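Side-chain contacts in epoxide hydrolase (Aspergillus niger, PDB 3G02), which probably catalyses the hydrolysis of epoxides to vicinal diols, as an enantioselective member of the alpha/beta hydrolase superfamily: residues 280-285 and 377-382; 273-278 and 293-298; 121-126 and 299-304. The protein carries 9 engineered substitutions. One frame throughout, in Å; residues are numbered along the deposited sequence.

Interaction 1 of 3, residues 280-285 and 377-382; sequences EKYLQW and AALERP
The ring of Tyr282 meets Leu379 at its edge, with CE1 of the tyrosine 4.4 Å from CD1 of the leucine and the methyl lying near the ring plane. Here the cap of the alpha/beta hydrolase fold faces the catalytic core: across a gap, the end of helix 271-284 faces the short helix 377-380, which follows the loop carrying His375, a predicted active-site proton donor. Leu379 sets out toward the tyrosine, and chi2 of -177° places CD1 anti to CA. The touch is light, only 77 Å² being buried between residues 280-285 and 377-382, and a face of the tyrosine is stacked with Phe376.

Alongside, Glu380 stretches along the same gap, its chain extended beyond CG. OE2 stops 4.0 Å from the carbonyl O of Trp285, and the carboxylate is instead gripped by backbone N-H groups: Asp287 and Gly374 donate to OE1, Phe376 to OE2. Because Asp287 follows the cap helix while Gly374 and Phe376 flank the histidine, this acid ties both sides together.

Trp285 turns its indole away toward the active site, where it meets His375 edge-to-face. On one face of that indole sits Lys281 CB, 3.7 Å above the ring plane, over its centre. Lys281 NZ, 45° out of the carboxylate plane, forms a 2.7 Å salt bridge to Glu280 OE2, which also pairs with Arg259 of the second subunit.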
loop_
_atom_site.group_PDB
_atom_site.type_symbol
_atom_site.label_atom_id
_atom_site.label_comp_id
_atom_site.label_asym_id
_atom_site.label_seq_id
_atom_site.Cartn_x
_atom_site.Cartn_y
_atom_site.Cartn_z
ATOM N N GLU A 280 -3.121 4.336 11.216
ATOM C CA GLU A 280 -2.902 5.587 10.484
ATOM C C GLU A 280 -4.229 6.263 10.171
ATOM O O GLU A 280 -4.355 7.482 10.286
ATOM C CB GLU A 280 -2.140 5.355 9.187
ATOM C CG GLU A 280 -1.746 6.659 8.500
ATOM C CD GLU A 280 -1.473 6.471 7.031
ATOM O OE1 GLU A 280 -0.516 5.747 6.693
ATOM O OE2 GLU A 280 -2.213 7.060 6.209
ATOM N N LYS A 281 -5.216 5.463 9.785
ATOM C CA LYS A 281 -6.517 6.002 9.400
ATOM C C LYS A 281 -7.343 6.451 10.599
ATOM O O LYS A 281 -8.009 7.480 10.543
ATOM C CB LYS A 281 -7.280 5.010 8.510
ATOM C CG LYS A 281 -6.488 4.530 7.275
ATOM C CD LYS A 281 -5.731 5.667 6.565
ATOM C CE LYS A 281 -5.094 5.187 5.265
ATOM N NZ LYS A 281 -4.269 6.253 4.608
ATOM N N TYR A 282 -7.281 5.703 11.698
ATOM C CA TYR A 282 -7.930 6.170 12.922
ATOM C C TYR A 282 -7.308 7.458 13.456
ATOM O O TYR A 282 -7.979 8.225 14.149
ATOM C CB TYR A 282 -7.952 5.085 13.999
ATOM C CG TYR A 282 -9.058 4.074 13.807
ATOM C CD1 TYR A 282 -10.393 4.409 14.058
ATOM C CD2 TYR A 282 -8.776 2.779 13.373
ATOM C CE1 TYR A 282 -11.417 3.482 13.879
ATOM C CE2 TYR A 282 -9.794 1.845 13.194
ATOM C CZ TYR A 282 -11.105 2.197 13.448
ATOM O OH TYR A 282 -12.118 1.277 13.268
ATOM N N LEU A 283 -6.042 7.708 13.125
ATOM C CA LEU A 283 -5.396 8.963 13.502
ATOM C C LEU A 283 -5.750 10.114 12.564
ATOM O O LEU A 283 -6.043 11.224 13.013
ATOM C CB LEU A 283 -3.876 8.789 13.542
ATOM C CG LEU A 283 -3.293 7.939 14.669
ATOM C CD1 LEU A 283 -1.801 7.764 14.444
ATOM C CD2 LEU A 283 -3.563 8.557 16.039
ATOM N N GLN A 284 -5.710 9.857 11.259
ATOM C CA GLN A 284 -5.826 10.936 10.272
ATOM C C GLN A 284 -7.252 11.324 9.919
ATOM O O GLN A 284 -7.498 12.450 9.479
ATOM C CB GLN A 284 -5.081 10.571 8.986
ATOM C CG GLN A 284 -3.574 10.429 9.154
ATOM C CD GLN A 284 -2.837 10.356 7.830
ATOM O OE1 GLN A 284 -3.449 10.304 6.758
ATOM N NE2 GLN A 284 -1.514 10.359 7.895
ATOM N N TRP A 285 -8.187 10.394 10.088
ATOM C CA TRP A 285 -9.529 10.564 9.542
ATOM C C TRP A 285 -10.533 11.198 10.496
ATOM O O TRP A 285 -11.644 11.535 10.087
ATOM C CB TRP A 285 -10.056 9.220 9.068
ATOM C CG TRP A 285 -9.400 8.698 7.829
ATOM C CD1 TRP A 285 -8.350 9.251 7.140
ATOM C CD2 TRP A 285 -9.749 7.496 7.136
ATOM N NE1 TRP A 285 -8.044 8.468 6.042
ATOM C CE2 TRP A 285 -8.886 7.385 6.022
ATOM C CE3 TRP A 285 -10.719 6.504 7.345
ATOM C CZ2 TRP A 285 -8.963 6.315 5.122
ATOM C CZ3 TRP A 285 -10.798 5.445 6.450
ATOM C CH2 TRP A 285 -9.920 5.359 5.353
ATOM N N ALA A 377 -18.254 9.176 11.864
ATOM C CA ALA A 377 -19.356 9.949 12.437
ATOM C C ALA A 377 -20.076 9.259 13.594
ATOM O O ALA A 377 -20.364 9.892 14.605
ATOM C CB ALA A 377 -20.344 10.347 11.358
ATOM N N ALA A 378 -20.360 7.967 13.446
ATOM C CA ALA A 378 -21.039 7.216 14.505
ATOM C C ALA A 378 -20.218 7.147 15.795
ATOM O O ALA A 378 -20.786 7.143 16.887
ATOM C CB ALA A 378 -21.412 5.818 14.022
ATOM N N LEU A 379 -18.894 7.101 15.662
ATOM C CA LEU A 379 -17.993 7.105 16.817
ATOM C C LEU A 379 -17.737 8.500 17.367
ATOM O O LEU A 379 -17.651 8.690 18.580
ATOM C CB LEU A 379 -16.641 6.481 16.453
ATOM C CG LEU A 379 -16.500 4.974 16.281
ATOM C CD1 LEU A 379 -15.049 4.645 15.993
ATOM C CD2 LEU A 379 -16.974 4.232 17.522
ATOM N N GLU A 380 -17.577 9.467 16.468
ATOM C CA GLU A 380 -17.135 10.808 16.839
ATOM C C GLU A 380 -18.286 11.688 17.291
ATOM O O GLU A 380 -18.160 12.428 18.273
ATOM C CB GLU A 380 -16.444 11.476 15.653
ATOM C CG GLU A 380 -15.121 10.860 15.247
ATOM C CD GLU A 380 -14.494 11.607 14.100
ATOM O OE1 GLU A 380 -14.206 12.810 14.264
ATOM O OE2 GLU A 380 -14.300 10.999 13.030
ATOM N N ARG A 381 -19.396 11.617 16.555
ATOM C CA ARG A 381 -20.553 12.483 16.786
ATOM C C ARG A 381 -21.847 11.664 16.846
ATOM O O ARG A 381 -22.785 11.937 16.088
ATOM C CB ARG A 381 -20.662 13.548 15.680
ATOM C CG ARG A 381 -19.387 14.346 15.381
ATOM C CD ARG A 381 -18.842 15.089 16.597
ATOM N NE ARG A 381 -19.777 16.082 17.114
ATOM C CZ ARG A 381 -19.530 16.885 18.148
ATOM N NH1 ARG A 381 -18.370 16.825 18.788
ATOM N NH2 ARG A 381 -20.448 17.753 18.542
ATOM N N PRO A 382 -21.911 10.668 17.752
ATOM C CA PRO A 382 -23.082 9.791 17.779
ATOM C C PRO A 382 -24.398 10.525 18.034
ATOM O O PRO A 382 -25.407 10.194 17.419
ATOM C CB PRO A 382 -22.773 8.820 18.925
ATOM C CG PRO A 382 -21.769 9.535 19.777
ATOM C CD PRO A 382 -20.937 10.298 18.796
#

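Interaction 2 of 3, residues 273-278 and 293-298; sequences ALLAWI and ETILEM
Leu275 is the residue through which helix segment 273-278 touches segment 293-298, reaching both Ile295 and Leu296. Before it in sequence, Leu274 is turned along the partner helix, onto Val299 and Trp303, one and two turns farther along. Leu275 follows, with CG anti to the backbone N (chi1 175°), and its CD1 methyl touches two side chains of the facing helix. That methyl lies 4.0 Å from Ile295 CG2 and 4.1 Å from Leu296 CD2, so a single branch makes both contacts.

The two partners present themselves differently. Ile295 points at helix 271-284 directly and offers the CG2 methyl of its beta branch, the side chains of Ile295 and Leu275 meeting at about a right angle. Leu296 starts out in the other direction, and its CD2 branch turns back to reach the same methyl at a slant. Further on, Trp277 faces away from this helix, its NE1 hydrogen-bonded to His256, while Ile278 again looks toward the partner segment but reaches Tyr302, Trp118 and Pro119 instead.

The backbones come closest at Leu275 and Leu296, with CA atoms 7.8 Å apart, and the joint is wholly apolar. Helix 59-71 closes one side of it, laying Trp61 and Trp69 on Leu275 and Met65 on Leu296. Helix 260-268 packs against Leu274 and Trp277, and Val266 of the second subunit lies against Ala276.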
loop_
_atom_site.group_PDB
_atom_site.type_symbol
_atom_site.label_atom_id
_atom_site.label_comp_id
_atom_site.label_asym_id
_atom_site.label_seq_id
_atom_site.Cartn_x
_atom_site.Cartn_y
_atom_site.Cartn_z
ATOM N N ALA A 273 1.867 -4.777 11.948
ATOM C CA ALA A 273 1.588 -4.373 10.566
ATOM C C ALA A 273 0.152 -3.871 10.447
ATOM O O ALA A 273 -0.094 -2.797 9.899
ATOM C CB ALA A 273 1.833 -5.524 9.594
ATOM N N LEU A 274 -0.786 -4.647 10.981
ATOM C CA LEU A 274 -2.184 -4.258 10.941
ATOM C C LEU A 274 -2.421 -2.933 11.682
ATOM O O LEU A 274 -3.132 -2.049 11.192
ATOM C CB LEU A 274 -3.055 -5.378 11.511
ATOM C CG LEU A 274 -4.565 -5.191 11.372
ATOM C CD1 LEU A 274 -5.025 -5.337 9.934
ATOM C CD2 LEU A 274 -5.266 -6.196 12.267
ATOM N N LEU A 275 -1.821 -2.798 12.864
ATOM C CA LEU A 275 -1.972 -1.581 13.663
ATOM C C LEU A 275 -1.458 -0.342 12.927
ATOM O O LEU A 275 -2.092 0.712 12.969
ATOM C CB LEU A 275 -1.264 -1.724 15.018
ATOM C CG LEU A 275 -1.217 -0.503 15.948
ATOM C CD1 LEU A 275 -2.599 -0.075 16.419
ATOM C CD2 LEU A 275 -0.331 -0.799 17.151
ATOM N N ALA A 276 -0.316 -0.466 12.263
ATOM C CA ALA A 276 0.249 0.666 11.530
ATOM C C ALA A 276 -0.658 1.101 10.377
ATOM O O ALA A 276 -0.958 2.289 10.222
ATOM C CB ALA A 276 1.647 0.339 11.025
ATOM N N TRP A 277 -1.099 0.129 9.579
ATOM C CA TRP A 277 -1.902 0.415 8.391
ATOM C C TRP A 277 -3.267 0.993 8.752
ATOM O O TRP A 277 -3.702 1.995 8.170
ATOM C CB TRP A 277 -2.071 -0.871 7.597
ATOM C CG TRP A 277 -2.720 -0.752 6.239
ATOM C CD1 TRP A 277 -4.052 -0.882 5.948
ATOM C CD2 TRP A 277 -2.054 -0.544 4.984
ATOM N NE1 TRP A 277 -4.255 -0.763 4.590
ATOM C CE2 TRP A 277 -3.048 -0.555 3.976
ATOM C CE3 TRP A 277 -0.717 -0.350 4.612
ATOM C CZ2 TRP A 277 -2.745 -0.380 2.621
ATOM C CZ3 TRP A 277 -0.415 -0.167 3.264
ATOM C CH2 TRP A 277 -1.428 -0.177 2.287
ATOM N N ILE A 278 -3.948 0.350 9.698
ATOM C CA ILE A 278 -5.287 0.776 10.103
ATOM C C ILE A 278 -5.222 1.956 11.075
ATOM O O ILE A 278 -6.014 2.902 10.971
ATOM C CB ILE A 278 -6.101 -0.407 10.679
ATOM C CG1 ILE A 278 -6.408 -1.400 9.552
ATOM C CG2 ILE A 278 -7.378 0.082 11.359
ATOM C CD1 ILE A 278 -7.260 -2.585 9.952
ATOM N N GLU A 293 -6.969 3.450 23.474
ATOM C CA GLU A 293 -7.715 2.225 23.790
ATOM C C GLU A 293 -8.712 1.841 22.688
ATOM O O GLU A 293 -8.844 0.664 22.345
ATOM C CB GLU A 293 -8.426 2.378 25.146
ATOM C CG GLU A 293 -9.493 1.324 25.480
ATOM C CD GLU A 293 -8.932 -0.051 25.822
ATOM O OE1 GLU A 293 -7.736 -0.167 26.169
ATOM O OE2 GLU A 293 -9.710 -1.029 25.749
ATOM N N THR A 294 -9.405 2.832 22.131
ATOM C CA THR A 294 -10.359 2.589 21.051
ATOM C C THR A 294 -9.655 2.008 19.822
ATOM O O THR A 294 -10.130 1.037 19.230
ATOM C CB THR A 294 -11.128 3.870 20.684
ATOM O OG1 THR A 294 -11.830 4.339 21.844
ATOM C CG2 THR A 294 -12.122 3.614 19.549
ATOM N N ILE A 295 -8.511 2.586 19.459
ATOM C CA ILE A 295 -7.740 2.085 18.323
ATOM C C ILE A 295 -7.284 0.641 18.556
ATOM O O ILE A 295 -7.424 -0.204 17.670
ATOM C CB ILE A 295 -6.551 3.016 17.968
ATOM C CG1 ILE A 295 -7.075 4.413 17.598
ATOM C CG2 ILE A 295 -5.708 2.418 16.834
ATOM C CD1 ILE A 295 -6.002 5.421 17.198
ATOM N N LEU A 296 -6.775 0.349 19.753
ATOM C CA LEU A 296 -6.360 -1.018 20.075
ATOM C C LEU A 296 -7.529 -2.008 20.046
ATOM O O LEU A 296 -7.367 -3.132 19.580
ATOM C CB LEU A 296 -5.618 -1.085 21.417
ATOM C CG LEU A 296 -4.247 -0.399 21.457
ATOM C CD1 LEU A 296 -3.625 -0.530 22.845
ATOM C CD2 LEU A 296 -3.296 -0.960 20.399
ATOM N N GLU A 297 -8.700 -1.582 20.518
ATOM C CA GLU A 297 -9.904 -2.407 20.461
ATOM C C GLU A 297 -10.277 -2.756 19.020
ATOM O O GLU A 297 -10.517 -3.920 18.696
ATOM C CB GLU A 297 -11.089 -1.695 21.131
ATOM C CG GLU A 297 -11.021 -1.656 22.651
ATOM C CD GLU A 297 -12.078 -0.756 23.280
ATOM O OE1 GLU A 297 -12.803 -0.046 22.552
ATOM O OE2 GLU A 297 -12.184 -0.772 24.523
ATOM N N MET A 298 -10.328 -1.741 18.159
ATOM C CA MET A 298 -10.747 -1.938 16.768
ATOM C C MET A 298 -9.764 -2.798 15.989
ATOM O O MET A 298 -10.162 -3.672 15.220
ATOM C CB MET A 298 -10.954 -0.602 16.051
ATOM C CG MET A 298 -12.026 0.296 16.663
ATOM S SD MET A 298 -13.598 -0.534 17.004
ATOM C CE MET A 298 -14.698 0.889 17.127
#

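Interaction 3 of 3, residues 121-126 and 299-304; sequences SFVEFY and VSLYWL
The backbones of residues 121-126 and helix 292-304 are nearest at Ser121 and Tyr302, with CA atoms 8.8 Å apart; Ser121 precedes a 3-10 turn of residues 122-125, in which Val123 lies. The turn is held by successive i to i+3 bonds, from Glu124 N to Ser121 O, Phe125 N to Phe122 O and Tyr126 N to Val123 O, and leads directly into helix 126-135.

Leu301 spans the gap. With CG anti to the backbone N (chi1 174°), its CD2 methyl is carried out to the loop, where it lies 3.6 Å from Ser121 OG. The serine oxygen sits between its own backbone N and carbonyl carbon (chi1 70°), which also brings it within 3.3 Å of Val123 N. That amide donates to it at 146°, forming an ST turn at the start of the 3-10 turn. Val123 has two conformers; in one of them CG2 lies 3.6 Å from Leu301 CD2, a contact that is therefore tentative. In that conformer the same methyl also rests on one face of the Phe122 ring, toward its rim, while Tyr126 OH lies in the plane of that ring at its edge.

Tyr302, alongside, sends its OH to the carbonyl O of Gly120. Helix 75-82 backs Val123 through Phe78 and Leu82. Residues 121-126 come just after the His-Gly-Trp-Pro sequence that follows strand 110-115. In alpha/beta hydrolases of this family that sequence probably supplies the oxyanion hole, and here a cap helix is seated against the loop beyond it.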
loop_
_atom_site.group_PDB
_atom_site.type_symbol
_atom_site.label_atom_id
_atom_site.label_comp_id
_atom_site.label_asym_id
_atom_site.label_seq_id
_atom_site.Cartn_x
_atom_site.Cartn_y
_atom_site.Cartn_z
ATOM N N SER A 121 -16.742 -1.348 11.611
ATOM C CA SER A 121 -17.469 -2.572 11.922
ATOM C C SER A 121 -18.771 -2.207 12.619
ATOM O O SER A 121 -19.042 -1.035 12.886
ATOM C CB SER A 121 -16.646 -3.472 12.845
ATOM O OG SER A 121 -16.565 -2.899 14.139
ATOM N N PHE A 122 -19.546 -3.229 12.960
ATOM C CA PHE A 122 -20.800 -3.043 13.686
ATOM C C PHE A 122 -20.634 -2.254 14.992
ATOM O O PHE A 122 -21.555 -1.540 15.418
ATOM C CB PHE A 122 -21.466 -4.403 13.960
ATOM C CG PHE A 122 -20.789 -5.220 15.030
ATOM C CD1 PHE A 122 -19.625 -5.931 14.754
ATOM C CD2 PHE A 122 -21.322 -5.283 16.318
ATOM C CE1 PHE A 122 -19.000 -6.680 15.742
ATOM C CE2 PHE A 122 -20.705 -6.029 17.314
ATOM C CZ PHE A 122 -19.542 -6.734 17.029
ATOM N N VAL A 123 -19.448 -2.367 15.586
ATOM C CA VAL A 123 -19.130 -1.740 16.868
ATOM C C VAL A 123 -19.230 -0.218 16.785
ATOM O O VAL A 123 -19.582 0.443 17.761
ATOM C CB VAL A 123 -17.720 -2.159 17.354
ATOM C CG1 VAL A 123 -17.425 -1.602 18.745
ATOM C CG2 VAL A 123 -17.596 -3.673 17.364
ATOM N N GLU A 124 -18.936 0.335 15.614
ATOM C CA GLU A 124 -19.015 1.779 15.424
ATOM C C GLU A 124 -20.374 2.364 15.787
ATOM O O GLU A 124 -20.475 3.554 16.094
ATOM C CB GLU A 124 -18.681 2.145 13.988
ATOM C CG GLU A 124 -17.244 1.917 13.632
ATOM C CD GLU A 124 -16.935 2.339 12.217
ATOM O OE1 GLU A 124 -17.740 2.035 11.312
ATOM O OE2 GLU A 124 -15.883 2.972 12.009
ATOM N N PHE A 125 -21.416 1.539 15.729
ATOM C CA PHE A 125 -22.764 2.003 16.029
ATOM C C PHE A 125 -23.189 1.792 17.475
ATOM O O PHE A 125 -24.301 2.164 17.847
ATOM C CB PHE A 125 -23.773 1.378 15.055
ATOM C CG PHE A 125 -23.645 1.898 13.653
ATOM C CD1 PHE A 125 -24.165 3.143 13.315
ATOM C CD2 PHE A 125 -22.983 1.158 12.673
ATOM C CE1 PHE A 125 -24.039 3.647 12.023
ATOM C CE2 PHE A 125 -22.854 1.649 11.379
ATOM C CZ PHE A 125 -23.383 2.895 11.052
ATOM N N TYR A 126 -22.307 1.211 18.286
ATOM C CA TYR A 126 -22.626 0.959 19.695
ATOM C C TYR A 126 -22.955 2.229 20.498
ATOM O O TYR A 126 -23.933 2.227 21.238
ATOM C CB TYR A 126 -21.548 0.107 20.377
ATOM C CG TYR A 126 -21.834 -1.386 20.325
ATOM C CD1 TYR A 126 -22.403 -1.977 19.188
ATOM C CD2 TYR A 126 -21.523 -2.210 21.406
ATOM C CE1 TYR A 126 -22.666 -3.343 19.140
ATOM C CE2 TYR A 126 -21.777 -3.578 21.362
ATOM C CZ TYR A 126 -22.351 -4.133 20.232
ATOM O OH TYR A 126 -22.602 -5.485 20.193
ATOM N N VAL A 299 -8.476 -2.538 16.189
ATOM C CA VAL A 299 -7.434 -3.311 15.520
ATOM C C VAL A 299 -7.407 -4.759 16.026
ATOM O O VAL A 299 -7.301 -5.692 15.229
ATOM C CB VAL A 299 -6.046 -2.625 15.632
ATOM C CG1 VAL A 299 -4.941 -3.521 15.100
ATOM C CG2 VAL A 299 -6.044 -1.298 14.868
ATOM N N SER A 300 -7.525 -4.943 17.341
ATOM C CA SER A 300 -7.578 -6.291 17.916
ATOM C C SER A 300 -8.780 -7.067 17.391
ATOM O O SER A 300 -8.662 -8.245 17.070
ATOM C CB SER A 300 -7.615 -6.238 19.446
ATOM O OG SER A 300 -6.432 -5.646 19.953
ATOM N N LEU A 301 -9.927 -6.395 17.289
ATOM C CA LEU A 301 -11.134 -6.997 16.732
ATOM C C LEU A 301 -10.898 -7.490 15.304
ATOM O O LEU A 301 -11.246 -8.621 14.969
ATOM C CB LEU A 301 -12.291 -5.995 16.778
ATOM C CG LEU A 301 -13.615 -6.378 16.112
ATOM C CD1 LEU A 301 -14.242 -7.624 16.747
ATOM C CD2 LEU A 301 -14.569 -5.192 16.155
ATOM N N TYR A 302 -10.294 -6.640 14.474
ATOM C CA TYR A 302 -9.930 -7.043 13.113
ATOM C C TYR A 302 -8.949 -8.213 13.104
ATOM O O TYR A 302 -9.097 -9.154 12.314
ATOM C CB TYR A 302 -9.328 -5.863 12.347
ATOM C CG TYR A 302 -10.307 -5.114 11.476
ATOM C CD1 TYR A 302 -11.526 -4.657 11.984
ATOM C CD2 TYR A 302 -10.007 -4.838 10.141
ATOM C CE1 TYR A 302 -12.425 -3.961 11.182
ATOM C CE2 TYR A 302 -10.894 -4.139 9.336
ATOM C CZ TYR A 302 -12.099 -3.701 9.862
ATOM O OH TYR A 302 -12.971 -3.013 9.057
ATOM N N TRP A 303 -7.950 -8.156 13.984
ATOM C CA TRP A 303 -6.922 -9.196 14.038
ATOM C C TRP A 303 -7.520 -10.557 14.382
ATOM O O TRP A 303 -7.280 -11.555 13.687
ATOM C CB TRP A 303 -5.837 -8.845 15.059
ATOM C CG TRP A 303 -4.827 -9.948 15.206
ATOM C CD1 TRP A 303 -4.804 -10.917 16.173
ATOM C CD2 TRP A 303 -3.713 -10.216 14.346
ATOM N NE1 TRP A 303 -3.741 -11.763 15.971
ATOM C CE2 TRP A 303 -3.053 -11.357 14.857
ATOM C CE3 TRP A 303 -3.208 -9.602 13.189
ATOM C CZ2 TRP A 303 -1.909 -11.892 14.258
ATOM C CZ3 TRP A 303 -2.072 -10.139 12.589
ATOM C CH2 TRP A 303 -1.435 -11.272 13.128
ATOM N N LEU A 304 -8.316 -10.569 15.445
ATOM C CA LEU A 304 -8.864 -11.807 15.998
ATOM C C LEU A 304 -9.930 -12.462 15.124
ATOM O O LEU A 304 -10.278 -13.624 15.335
ATOM C CB LEU A 304 -9.397 -11.558 17.413
ATOM C CG LEU A 304 -8.346 -11.157 18.453
ATOM C CD1 LEU A 304 -8.997 -10.542 19.686
ATOM C CD2 LEU A 304 -7.483 -12.363 18.837
#

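In the fold
The three contacts run from cap to core. Interactions 1 and 2 share helix 271-284 and meet through Met298, whose CG is 3.5 Å from Tyr282 OH and whose CE is 3.9 Å from Leu379 CD1. Interactions 2 and 3 share helix 292-304 and join where Ile278 CD1 comes within 3.6 Å of Tyr302 CD2. On the core side, Ala378 CB of interaction 1 lies 3.9 Å from Phe125 CD1 of interaction 3. Interaction 1 borders the predicted active site: the Trp285 side chain is about 4 Å from that of His375, about 5 Å from that of Asp193, and about 4 Å from a formic acid probably left by crystallisation. Interaction 2 lies away from it.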